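Septation protein imp2 (Schizosaccharomyces pombe, PDB 5C1F) binds membrane phospholipids through its F-BAR domain and is required for normal septation, taking part in disassembly of the medial ring during fission yeast cytokinesis. Local coordinates at the interface of chains A and B. Numbering follows the deposited sequence. Chains: chain A/B, Septation protein imp2.

Four patches sample the two-fold interface of the Imp2 F-BAR dimer, and each has a twin with the chains exchanged. Contacts 1 and 3 share A:Phe12 and B:Ile264; both hold the N-terminal segment of chain A against helix 256-267 and the C-terminal segment of chain B. Contacts 2 and 4 both use helix 162-253 of chain B, along the chain A helix in contact 2, at its end and the following bend in contact 4. Between C-alpha centres, contacts 1 and 3 are about 10 Å apart, 2 and 4 about 18 Å, 1 and 2 about 48 Å, 3 and 4 about 75 Å, so the chains are clamped along the dimer's central part.

Contact 1: the interface of chains A and B. Residues chain A 6-8, 12, 212-213, 215-216; chain B 260, 263-264, 301.
A packed hydrocarbon core, a polar arginine clasp and a looser margin make up this patch of the F-BAR dimer interface. In the core the ring of A:Phe8 is wedged among neighbours: A:Phe12 CE2 lies over one face, A:Gln212 CB over the other, and B:Ile264 CD1 stands in plane at the edge. A:Phe8 CE1 meets B:Ile264 CG1 at 3.6 Å, while A:Phe8 CZ reaches B:Phe263 CE2 at 3.9 Å, the two aromatic side chains crossing near a right angle. The guanidinium of B:Arg301 lies nearly parallel to the amide of A:Gln212 (planes 13° apart), A:Gln212 CD being 3.5 Å from B:Arg301 CZ. B:Arg301 NH2 makes a salt bridge to A:Asp213 OD1 (2.6 Å) from above the carboxylate plane. The stacked amide is held at both ends: A:Gln212 OE1 accepts the backbone A:Phe8 N at 3.0 Å, and A:Gln212 NE2 donates to A:Glu216 OE2 at 2.9 Å. The margin is looser: B:Arg301 NH2 bonds weakly to A:Glu216 OE1 at 3.5 Å, and B:Val260 CG2 meets A:Glu216 CG at 3.8 Å while A:Glu215 stays farther off. Helix 162-252 of chain A backs its own N-terminal segment, on which helix 256-267 and the C-terminal arm of chain B lie.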
loop_
_atom_site.group_PDB
_atom_site.type_symbol
_atom_site.label_atom_id
_atom_site.label_comp_id
_atom_site.label_asym_id
_atom_site.label_seq_id
_atom_site.Cartn_x
_atom_site.Cartn_y
_atom_site.Cartn_z
ATOM N N LYS A 6 -10.294 -43.152 16.229
ATOM C CA LYS A 6 -11.065 -42.246 15.386
ATOM C C LYS A 6 -10.254 -41.809 14.169
ATOM O O LYS A 6 -9.701 -40.710 14.146
ATOM C CB LYS A 6 -11.502 -41.022 16.189
ATOM C CG LYS A 6 -12.794 -40.385 15.713
ATOM C CD LYS A 6 -13.996 -41.020 16.389
ATOM C CE LYS A 6 -15.254 -40.202 16.154
ATOM N NZ LYS A 6 -16.413 -40.700 16.945
ATOM N N SER A 7 -10.189 -42.668 13.156
ATOM C CA SER A 7 -9.355 -42.406 11.984
ATOM C C SER A 7 -10.069 -42.733 10.677
ATOM O O SER A 7 -11.159 -43.303 10.684
ATOM C CB SER A 7 -8.056 -43.207 12.074
ATOM O OG SER A 7 -8.321 -44.599 12.126
ATOM N N PHE A 8 -9.442 -42.374 9.557
ATOM C CA PHE A 8 -9.982 -42.687 8.233
ATOM C C PHE A 8 -10.106 -44.197 8.035
ATOM O O PHE A 8 -10.969 -44.670 7.294
ATOM C CB PHE A 8 -9.100 -42.100 7.124
ATOM C CG PHE A 8 -9.264 -40.616 6.918
ATOM C CD1 PHE A 8 -9.856 -39.816 7.883
ATOM C CD2 PHE A 8 -8.828 -40.022 5.744
ATOM C CE1 PHE A 8 -10.001 -38.455 7.683
ATOM C CE2 PHE A 8 -8.973 -38.660 5.538
ATOM C CZ PHE A 8 -9.560 -37.878 6.507
ATOM N N PHE A 12 -14.359 -45.001 6.970
ATOM C CA PHE A 12 -14.612 -44.767 5.554
ATOM C C PHE A 12 -14.746 -46.063 4.775
ATOM O O PHE A 12 -14.009 -46.316 3.824
ATOM C CB PHE A 12 -13.517 -43.888 4.955
ATOM C CG PHE A 12 -13.682 -42.436 5.287
ATOM C CD1 PHE A 12 -14.562 -41.646 4.564
ATOM C CD2 PHE A 12 -12.985 -41.867 6.337
ATOM C CE1 PHE A 12 -14.730 -40.309 4.873
ATOM C CE2 PHE A 12 -13.148 -40.530 6.651
ATOM C CZ PHE A 12 -14.022 -39.750 5.918
ATOM N N GLN A 212 -5.395 -39.691 5.306
ATOM C CA GLN A 212 -5.553 -38.923 6.536
ATOM C C GLN A 212 -4.336 -38.035 6.771
ATOM O O GLN A 212 -4.462 -36.918 7.268
ATOM C CB GLN A 212 -5.775 -39.843 7.734
ATOM C CG GLN A 212 -6.006 -39.096 9.038
ATOM C CD GLN A 212 -6.379 -40.018 10.178
ATOM O OE1 GLN A 212 -6.703 -41.186 9.964
ATOM N NE2 GLN A 212 -6.336 -39.498 11.400
ATOM N N ASP A 213 -3.159 -38.538 6.411
ATOM C CA ASP A 213 -1.942 -37.742 6.502
ATOM C C ASP A 213 -2.078 -36.491 5.650
ATOM O O ASP A 213 -1.801 -35.387 6.107
ATOM C CB ASP A 213 -0.718 -38.550 6.061
ATOM C CG ASP A 213 -0.316 -39.602 7.074
ATOM O OD1 ASP A 213 -0.786 -39.527 8.227
ATOM O OD2 ASP A 213 0.480 -40.499 6.720
ATOM N N GLU A 215 -4.772 -34.963 4.596
ATOM C CA GLU A 215 -5.763 -34.042 5.140
ATOM C C GLU A 215 -5.211 -33.277 6.341
ATOM O O GLU A 215 -5.408 -32.067 6.457
ATOM C CB GLU A 215 -7.039 -34.792 5.531
ATOM C CG GLU A 215 -8.096 -33.924 6.201
ATOM C CD GLU A 215 -8.544 -32.751 5.340
ATOM O OE1 GLU A 215 -8.440 -32.833 4.098
ATOM O OE2 GLU A 215 -9.005 -31.741 5.913
ATOM N N GLU A 216 -4.513 -33.981 7.225
ATOM C CA GLU A 216 -3.920 -33.348 8.397
ATOM C C GLU A 216 -2.825 -32.353 8.010
ATOM O O GLU A 216 -2.717 -31.282 8.603
ATOM C CB GLU A 216 -3.362 -34.406 9.347
ATOM C CG GLU A 216 -4.431 -35.251 10.010
ATOM C CD GLU A 216 -3.851 -36.378 10.838
ATOM O OE1 GLU A 216 -2.612 -36.534 10.850
ATOM O OE2 GLU A 216 -4.638 -37.107 11.476
ATOM N N VAL B 260 -10.231 -32.472 12.013
ATOM C CA VAL B 260 -10.183 -33.796 11.401
ATOM C C VAL B 260 -11.196 -34.727 12.067
ATOM O O VAL B 260 -11.881 -35.493 11.391
ATOM C CB VAL B 260 -8.767 -34.405 11.489
ATOM C CG1 VAL B 260 -8.767 -35.850 11.015
ATOM C CG2 VAL B 260 -7.787 -33.578 10.669
ATOM N N PHE B 263 -14.477 -33.646 10.872
ATOM C CA PHE B 263 -14.552 -34.003 9.464
ATOM C C PHE B 263 -14.948 -35.466 9.316
ATOM O O PHE B 263 -15.817 -35.812 8.514
ATOM C CB PHE B 263 -13.213 -33.741 8.768
ATOM C CG PHE B 263 -13.186 -34.168 7.330
ATOM C CD1 PHE B 263 -13.616 -33.309 6.334
ATOM C CD2 PHE B 263 -12.732 -35.429 6.973
ATOM C CE1 PHE B 263 -13.596 -33.697 5.009
ATOM C CE2 PHE B 263 -12.711 -35.823 5.652
ATOM C CZ PHE B 263 -13.144 -34.956 4.667
ATOM N N ILE B 264 -14.295 -36.321 10.095
ATOM C CA ILE B 264 -14.603 -37.742 10.102
ATOM C C ILE B 264 -16.063 -37.963 10.488
ATOM O O ILE B 264 -16.783 -38.692 9.810
ATOM C CB ILE B 264 -13.681 -38.512 11.067
ATOM C CG1 ILE B 264 -12.250 -38.536 10.523
ATOM C CG2 ILE B 264 -14.186 -39.933 11.276
ATOM C CD1 ILE B 264 -11.250 -39.211 11.439
ATOM N N ARG B 301 -4.151 -46.179 14.647
ATOM C CA ARG B 301 -3.629 -45.032 13.919
ATOM C C ARG B 301 -2.303 -44.560 14.508
ATOM O O ARG B 301 -1.249 -45.134 14.230
ATOM C CB ARG B 301 -4.653 -43.897 13.935
ATOM C CG ARG B 301 -4.136 -42.570 13.417
ATOM C CD ARG B 301 -3.817 -42.622 11.934
ATOM N NE ARG B 301 -3.467 -41.301 11.419
ATOM C CZ ARG B 301 -3.074 -41.064 10.174
ATOM N NH1 ARG B 301 -2.977 -42.061 9.309
ATOM N NH2 ARG B 301 -2.775 -39.829 9.795
#

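Contact 2: the interface of chains A and B. Residues chain A 85, 240-241, 244, 247-248; chain B 230-231, 233-234, 237.
Helix 162-252 of chain A packs along helix 162-253 of chain B, with A:Met85 of helix 69-155 merely near B:Ile233, in the helical bundle of the F-BAR dimer. The polar centre is the hydroxyl of B:Ser234. A:Arg248 grips it end-on with two nitrogens: NH1 lies 3.2 Å and NH2 3.1 Å from B:Ser234 OG, which sits in the guanidinium plane. While accepting from A:Arg248, B:Ser234 OG can give its proton to the carboxylate oxygen A:Asp241 OD1 at 2.9 Å, nearly along its C-O axis, or alternatively to B:Thr230 O one turn back in its own helix. A:Arg248 NH1 bonds as well to the hydroxyl B:Thr230 OG1 at 2.8 Å. That oxygen is held between the backbone N and the carbonyl carbon (chi1 75°), so B:Thr230 CG2 points the other way, to A:Ile247 CG2 at 3.6 Å. The arginine bends at chi3 (-81°) to bring its end group over A:Cys244 O, and A:Asp241 OD1 at its edge probably balances part of its charge. An alanine here in place of A:Arg248 removes the donors to B:Thr230 OG1 and B:Ser234 OG and would probably weaken the link between the helices. Beside this network the packing is apolar: A:Cys244 SG rests 3.5 Å from B:Ile233 CB, and B:Cys237 SG lies 3.5 Å from A:Asp240 CB.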
loop_
_atom_site.group_PDB
_atom_site.type_symbol
_atom_site.label_atom_id
_atom_site.label_comp_id
_atom_site.label_asym_id
_atom_site.label_seq_id
_atom_site.Cartn_x
_atom_site.Cartn_y
_atom_site.Cartn_z
ATOM N N MET A 85 10.179 3.236 2.560
ATOM C CA MET A 85 8.907 2.556 2.722
ATOM C C MET A 85 8.522 1.839 1.428
ATOM O O MET A 85 8.010 0.721 1.462
ATOM C CB MET A 85 7.824 3.546 3.150
ATOM C CG MET A 85 7.967 3.997 4.601
ATOM S SD MET A 85 6.629 5.070 5.162
ATOM C CE MET A 85 7.489 6.627 5.335
ATOM N N ASP A 240 7.663 0.475 8.133
ATOM C CA ASP A 240 7.119 1.794 7.833
ATOM C C ASP A 240 7.083 2.678 9.075
ATOM O O ASP A 240 7.360 3.875 9.000
ATOM C CB ASP A 240 5.719 1.678 7.234
ATOM C CG ASP A 240 5.741 1.270 5.776
ATOM O OD1 ASP A 240 6.806 0.831 5.294
ATOM O OD2 ASP A 240 4.687 1.382 5.114
ATOM N N ASP A 241 6.743 2.087 10.216
ATOM C CA ASP A 241 6.693 2.849 11.456
ATOM C C ASP A 241 8.085 3.323 11.871
ATOM O O ASP A 241 8.233 4.420 12.416
ATOM C CB ASP A 241 6.067 2.028 12.584
ATOM C CG ASP A 241 5.971 2.809 13.875
ATOM O OD1 ASP A 241 5.439 3.939 13.839
ATOM O OD2 ASP A 241 6.451 2.314 14.915
ATOM N N CYS A 244 8.867 6.312 9.723
ATOM C CA CYS A 244 8.145 7.475 10.223
ATOM C C CYS A 244 8.836 8.065 11.437
ATOM O O CYS A 244 8.915 9.282 11.583
ATOM C CB CYS A 244 6.706 7.109 10.580
ATOM S SG CYS A 244 5.683 6.749 9.152
ATOM N N ILE A 247 11.738 10.158 10.505
ATOM C CA ILE A 247 11.312 11.468 10.017
ATOM C C ILE A 247 11.059 12.401 11.199
ATOM O O ILE A 247 11.527 13.540 11.214
ATOM C CB ILE A 247 10.038 11.383 9.148
ATOM C CG1 ILE A 247 10.297 10.541 7.898
ATOM C CG2 ILE A 247 9.574 12.775 8.755
ATOM C CD1 ILE A 247 9.059 10.255 7.069
ATOM N N ARG A 248 10.340 11.899 12.199
ATOM C CA ARG A 248 10.037 12.678 13.396
ATOM C C ARG A 248 11.293 13.076 14.164
ATOM O O ARG A 248 11.370 14.182 14.686
ATOM C CB ARG A 248 9.095 11.902 14.318
ATOM C CG ARG A 248 7.705 11.724 13.748
ATOM C CD ARG A 248 6.725 11.264 14.810
ATOM N NE ARG A 248 6.806 9.831 15.061
ATOM C CZ ARG A 248 6.105 8.921 14.392
ATOM N NH1 ARG A 248 5.275 9.299 13.426
ATOM N NH2 ARG A 248 6.231 7.634 14.687
ATOM N N THR B 230 3.416 11.781 9.295
ATOM C CA THR B 230 4.035 10.599 9.899
ATOM C C THR B 230 3.131 9.929 10.935
ATOM O O THR B 230 3.150 8.706 11.083
ATOM C CB THR B 230 5.376 10.937 10.580
ATOM O OG1 THR B 230 5.133 11.614 11.819
ATOM C CG2 THR B 230 6.233 11.805 9.678
ATOM N N LEU B 231 2.351 10.731 11.656
ATOM C CA LEU B 231 1.439 10.196 12.662
ATOM C C LEU B 231 0.342 9.383 11.994
ATOM O O LEU B 231 -0.084 8.352 12.510
ATOM C CB LEU B 231 0.827 11.319 13.509
ATOM C CG LEU B 231 1.771 12.111 14.418
ATOM C CD1 LEU B 231 0.988 13.066 15.317
ATOM C CD2 LEU B 231 2.646 11.179 15.250
ATOM N N ILE B 233 0.604 7.804 9.023
ATOM C CA ILE B 233 1.165 6.564 8.498
ATOM C C ILE B 233 1.428 5.583 9.637
ATOM O O ILE B 233 1.132 4.394 9.515
ATOM C CB ILE B 233 2.461 6.811 7.705
ATOM C CG1 ILE B 233 2.196 7.771 6.548
ATOM C CG2 ILE B 233 3.017 5.499 7.166
ATOM C CD1 ILE B 233 1.068 7.324 5.646
ATOM N N SER B 234 1.968 6.084 10.746
ATOM C CA SER B 234 2.182 5.256 11.932
ATOM C C SER B 234 0.867 4.669 12.442
ATOM O O SER B 234 0.813 3.509 12.842
ATOM C CB SER B 234 2.855 6.060 13.045
ATOM O OG SER B 234 4.215 6.309 12.744
ATOM N N CYS B 237 -0.015 1.823 10.326
ATOM C CA CYS B 237 0.796 0.673 10.710
ATOM C C CYS B 237 0.212 -0.019 11.927
ATOM O O CYS B 237 0.148 -1.248 11.989
ATOM C CB CYS B 237 2.233 1.099 11.006
ATOM S SG CYS B 237 3.114 1.758 9.584
#

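Contact 3: the interface of chains A and B. Residues chain A 9-14, 19; chain B 264, 268-272, 297.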
loop_
_atom_site.group_PDB
_atom_site.type_symbol
_atom_site.label_atom_id
_atom_site.label_comp_id
_atom_site.label_asym_id
_atom_site.label_seq_id
_atom_site.Cartn_x
_atom_site.Cartn_y
_atom_site.Cartn_z
ATOM N N SER A 9 -9.227 -44.941 8.702
ATOM C CA SER A 9 -9.180 -46.393 8.587
ATOM C C SER A 9 -10.482 -47.056 9.012
ATOM O O SER A 9 -10.913 -48.033 8.406
ATOM C CB SER A 9 -8.033 -46.956 9.427
ATOM O OG SER A 9 -6.789 -46.411 9.035
ATOM N N ASN A 10 -11.104 -46.520 10.058
ATOM C CA ASN A 10 -12.257 -47.170 10.669
ATOM C C ASN A 10 -13.594 -46.535 10.314
ATOM O O ASN A 10 -14.644 -47.030 10.719
ATOM C CB ASN A 10 -12.103 -47.187 12.191
ATOM C CG ASN A 10 -10.928 -48.023 12.648
ATOM O OD1 ASN A 10 -10.492 -48.934 11.944
ATOM N ND2 ASN A 10 -10.413 -47.726 13.835
ATOM N N TYR A 11 -13.565 -45.440 9.563
ATOM C CA TYR A 11 -14.785 -44.675 9.348
ATOM C C TYR A 11 -15.051 -44.332 7.887
ATOM O O TYR A 11 -15.888 -43.479 7.593
ATOM C CB TYR A 11 -14.746 -43.392 10.185
ATOM C CG TYR A 11 -14.957 -43.640 11.665
ATOM C CD1 TYR A 11 -13.909 -44.054 12.476
ATOM C CD2 TYR A 11 -16.206 -43.465 12.247
ATOM C CE1 TYR A 11 -14.098 -44.289 13.826
ATOM C CE2 TYR A 11 -16.404 -43.696 13.598
ATOM C CZ TYR A 11 -15.346 -44.107 14.382
ATOM O OH TYR A 11 -15.533 -44.338 15.727
ATOM N N PHE A 12 -14.359 -45.001 6.970
ATOM C CA PHE A 12 -14.612 -44.767 5.554
ATOM C C PHE A 12 -14.746 -46.063 4.775
ATOM O O PHE A 12 -14.009 -46.316 3.824
ATOM C CB PHE A 12 -13.517 -43.888 4.955
ATOM C CG PHE A 12 -13.682 -42.436 5.287
ATOM C CD1 PHE A 12 -14.562 -41.646 4.564
ATOM C CD2 PHE A 12 -12.985 -41.867 6.337
ATOM C CE1 PHE A 12 -14.730 -40.309 4.873
ATOM C CE2 PHE A 12 -13.148 -40.530 6.651
ATOM C CZ PHE A 12 -14.022 -39.750 5.918
ATOM N N TRP A 13 -15.711 -46.874 5.190
ATOM C CA TRP A 13 -16.038 -48.103 4.488
ATOM C C TRP A 13 -17.412 -47.972 3.840
ATOM O O TRP A 13 -17.653 -47.041 3.070
ATOM C CB TRP A 13 -15.986 -49.297 5.443
ATOM C CG TRP A 13 -14.614 -49.523 6.006
ATOM C CD1 TRP A 13 -14.118 -49.033 7.178
ATOM C CD2 TRP A 13 -13.556 -50.280 5.407
ATOM N NE1 TRP A 13 -12.818 -49.446 7.352
ATOM C CE2 TRP A 13 -12.450 -50.211 6.278
ATOM C CE3 TRP A 13 -13.438 -51.014 4.223
ATOM C CZ2 TRP A 13 -11.242 -50.847 6.001
ATOM C CZ3 TRP A 13 -12.239 -51.643 3.950
ATOM C CH2 TRP A 13 -11.156 -51.556 4.834
ATOM N N GLY A 14 -18.314 -48.894 4.160
ATOM C CA GLY A 14 -19.634 -48.901 3.556
ATOM C C GLY A 14 -19.819 -50.117 2.674
ATOM O O GLY A 14 -18.846 -50.668 2.157
ATOM N N GLY A 19 -16.718 -44.992 1.063
ATOM C CA GLY A 19 -15.507 -44.300 1.465
ATOM C C GLY A 19 -14.473 -44.227 0.359
ATOM O O GLY A 19 -13.708 -43.268 0.282
ATOM N N ILE B 264 -14.295 -36.321 10.095
ATOM C CA ILE B 264 -14.603 -37.742 10.102
ATOM C C ILE B 264 -16.063 -37.963 10.488
ATOM O O ILE B 264 -16.783 -38.692 9.810
ATOM C CB ILE B 264 -13.681 -38.512 11.067
ATOM C CG1 ILE B 264 -12.250 -38.536 10.523
ATOM C CG2 ILE B 264 -14.186 -39.933 11.276
ATOM C CD1 ILE B 264 -11.250 -39.211 11.439
ATOM N N SER B 268 -18.135 -39.501 7.465
ATOM C CA SER B 268 -18.008 -40.953 7.602
ATOM C C SER B 268 -19.018 -41.701 6.743
ATOM O O SER B 268 -20.203 -41.369 6.728
ATOM C CB SER B 268 -18.171 -41.376 9.063
ATOM O OG SER B 268 -17.953 -42.768 9.212
ATOM N N THR B 269 -18.540 -42.714 6.029
ATOM C CA THR B 269 -19.380 -43.455 5.098
ATOM C C THR B 269 -19.699 -44.852 5.616
ATOM O O THR B 269 -20.281 -45.669 4.903
ATOM C CB THR B 269 -18.713 -43.572 3.722
ATOM O OG1 THR B 269 -17.469 -44.273 3.855
ATOM C CG2 THR B 269 -18.455 -42.191 3.141
ATOM N N GLY B 270 -19.317 -45.120 6.860
ATOM C CA GLY B 270 -19.594 -46.404 7.474
ATOM C C GLY B 270 -18.388 -47.007 8.165
ATOM O O GLY B 270 -17.246 -46.755 7.782
ATOM N N THR B 271 -18.648 -47.813 9.189
ATOM C CA THR B 271 -17.585 -48.462 9.943
ATOM C C THR B 271 -17.561 -49.966 9.666
ATOM O O THR B 271 -16.725 -50.695 10.200
ATOM C CB THR B 271 -17.742 -48.217 11.457
ATOM O OG1 THR B 271 -18.996 -48.749 11.900
ATOM C CG2 THR B 271 -17.704 -46.727 11.761
ATOM N N GLY B 272 -18.478 -50.420 8.818
ATOM C CA GLY B 272 -18.590 -51.835 8.504
ATOM C C GLY B 272 -17.783 -52.284 7.299
ATOM O O GLY B 272 -17.989 -51.806 6.182
ATOM N N ALA B 297 -14.649 -52.221 11.681
ATOM C CA ALA B 297 -13.215 -51.956 11.632
ATOM C C ALA B 297 -12.658 -51.593 13.004
ATOM O O ALA B 297 -13.290 -50.867 13.772
ATOM C CB ALA B 297 -12.921 -50.848 10.634
#
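Backbone hydrogen bonds tie the N-terminal segment of chain A to the loop after helix 256-267 of chain B, with A:Phe12 and B:Gly270 forming a parallel beta bridge. A:Trp13 N donates to B:Gly270 O at 3.0 Å, and B:Thr269 N to A:Tyr11 O at 3.2 Å. Hydroxyls reinforce this pairing. B:Ser268 OG, anti to its backbone N (chi1 -176°), donates to a lone pair of A:Tyr11 O in the carbonyl plane at 2.7 Å, so that carbonyl accepts two bonds. B:Thr269 OG1 gives its proton to A:Trp13 O at 2.9 Å and can accept from A:Gly19 N at 3.0 Å, linking two stretches of chain A through one hydroxyl. Apolar contacts flank these bonds. The A:Tyr11 side chain lies alongside B:Thr271 and points the same way, CD2 being 3.6 Å from the methyl B:Thr271 CG2; the side chain of B:Ile264 crosses that of A:Tyr11 at about a right angle, its CG2 against A:Tyr11 CB. The methyl of B:Ala297 packs against A:Asn10 and the pyrrole end of the A:Trp13 indole. Within chain A, the indole is steadied by a bond from A:Trp13 NE1 to the backbone A:Ser9 O at 2.6 Å, in the carbonyl plane but 29° out of the ring plane.

Contact 4: the interface of chains A and B. Residues chain A 71, 251, 254, 256; chain B 216, 219-220, 223.
The backbone of chain A leaves helix 162-252, runs extended through A:Cys254 (phi/psi -91/103°) and turns into helix 256-267 at A:Val256, lying across the regular helix 162-253 of chain B. In this part of the F-BAR dimer the bend turns a backbone carbonyl towards the partner: A:Cys254 O accepts B:Lys223 NZ at 2.6 Å, met nearly along the C=O axis. The lysine is extended at first and bends at chi3 (54°), which swings its amino group, probably charged, to the end of the chain A helix; A:Leu251 O lies farther off, 3.6 Å from B:Lys223 NZ. The side chain of A:Cys254 is engaged within its own chain, in a disulfide with A:Cys70, the residue before A:Leu71, so helix 69-155 is tied to the same bend. A methionine here in place of B:Lys223 has no donor for A:Cys254 O and would probably leave that carbonyl less well satisfied. A:Val256 packs with both methyls on the imidazole of B:His220. Its CG2 lies over the face in a CH-pi contact, 3.5 Å from B:His220 CE1, while CG1 leans towards a ring nitrogen, 3.6 Å from B:His220 NE2. A:Leu71, with CG anti to its backbone N, crosses obliquely over two chain B side chains: CD2 touches B:Arg219 CG at 3.7 Å, and CD1 meets B:Lys223 CG at 3.9 Å, against the lysine's aliphatic stem.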
loop_
_atom_site.group_PDB
_atom_site.type_symbol
_atom_site.label_atom_id
_atom_site.label_comp_id
_atom_site.label_asym_id
_atom_site.label_seq_id
_atom_site.Cartn_x
_atom_site.Cartn_y
_atom_site.Cartn_z
ATOM N N LEU A 71 14.958 22.695 7.303
ATOM C CA LEU A 71 13.631 22.418 6.763
ATOM C C LEU A 71 13.743 21.747 5.393
ATOM O O LEU A 71 12.993 20.818 5.088
ATOM C CB LEU A 71 12.800 23.701 6.669
ATOM C CG LEU A 71 11.348 23.564 6.192
ATOM C CD1 LEU A 71 10.579 22.553 7.034
ATOM C CD2 LEU A 71 10.646 24.915 6.211
ATOM N N LEU A 251 12.800 15.913 12.354
ATOM C CA LEU A 251 11.989 17.107 12.556
ATOM C C LEU A 251 12.217 17.706 13.943
ATOM O O LEU A 251 12.286 18.927 14.094
ATOM C CB LEU A 251 10.508 16.784 12.350
ATOM C CG LEU A 251 10.089 16.485 10.906
ATOM C CD1 LEU A 251 8.696 15.873 10.844
ATOM C CD2 LEU A 251 10.149 17.748 10.057
ATOM N N CYS A 254 15.172 19.900 14.003
ATOM C CA CYS A 254 15.135 21.027 13.079
ATOM C C CYS A 254 14.667 22.303 13.776
ATOM O O CYS A 254 13.479 22.485 14.029
ATOM C CB CYS A 254 14.231 20.708 11.889
ATOM S SG CYS A 254 14.229 21.975 10.609
ATOM N N VAL A 256 13.659 26.039 14.003
ATOM C CA VAL A 256 13.143 27.103 13.153
ATOM C C VAL A 256 13.981 28.373 13.319
ATOM O O VAL A 256 14.348 29.013 12.332
ATOM C CB VAL A 256 11.655 27.403 13.457
ATOM C CG1 VAL A 256 11.225 28.715 12.813
ATOM C CG2 VAL A 256 10.771 26.255 12.978
ATOM N N GLU B 216 8.806 32.683 10.033
ATOM C CA GLU B 216 8.810 31.816 11.209
ATOM C C GLU B 216 7.562 30.937 11.233
ATOM O O GLU B 216 7.652 29.724 11.423
ATOM C CB GLU B 216 8.909 32.651 12.490
ATOM C CG GLU B 216 10.254 33.351 12.654
ATOM C CD GLU B 216 10.295 34.314 13.831
ATOM O OE1 GLU B 216 9.228 34.603 14.414
ATOM O OE2 GLU B 216 11.401 34.786 14.172
ATOM N N ARG B 219 7.705 28.003 8.614
ATOM C CA ARG B 219 8.543 26.852 8.935
ATOM C C ARG B 219 7.918 25.985 10.023
ATOM O O ARG B 219 8.044 24.762 9.994
ATOM C CB ARG B 219 9.947 27.307 9.351
ATOM C CG ARG B 219 10.701 27.978 8.217
ATOM C CD ARG B 219 12.191 28.146 8.481
ATOM N NE ARG B 219 12.808 28.839 7.353
ATOM C CZ ARG B 219 13.581 28.261 6.439
ATOM N NH1 ARG B 219 13.876 26.971 6.525
ATOM N NH2 ARG B 219 14.077 28.983 5.444
ATOM N N HIS B 220 7.244 26.617 10.977
ATOM C CA HIS B 220 6.529 25.879 12.013
ATOM C C HIS B 220 5.369 25.106 11.400
ATOM O O HIS B 220 5.050 23.995 11.822
ATOM C CB HIS B 220 6.010 26.824 13.097
ATOM C CG HIS B 220 7.078 27.312 14.037
ATOM N ND1 HIS B 220 7.746 26.474 14.887
ATOM C CD2 HIS B 220 7.560 28.559 14.251
ATOM C CE1 HIS B 220 8.622 27.185 15.598
ATOM N NE2 HIS B 220 8.525 28.439 15.230
ATOM N N LYS B 223 6.634 21.972 9.161
ATOM C CA LYS B 223 7.061 20.911 10.073
ATOM C C LYS B 223 5.855 20.204 10.688
ATOM O O LYS B 223 5.836 18.980 10.814
ATOM C CB LYS B 223 7.958 21.471 11.180
ATOM C CG LYS B 223 9.342 21.894 10.712
ATOM C CD LYS B 223 10.126 22.521 11.855
ATOM C CE LYS B 223 10.172 21.601 13.070
ATOM N NZ LYS B 223 10.872 22.233 14.224
#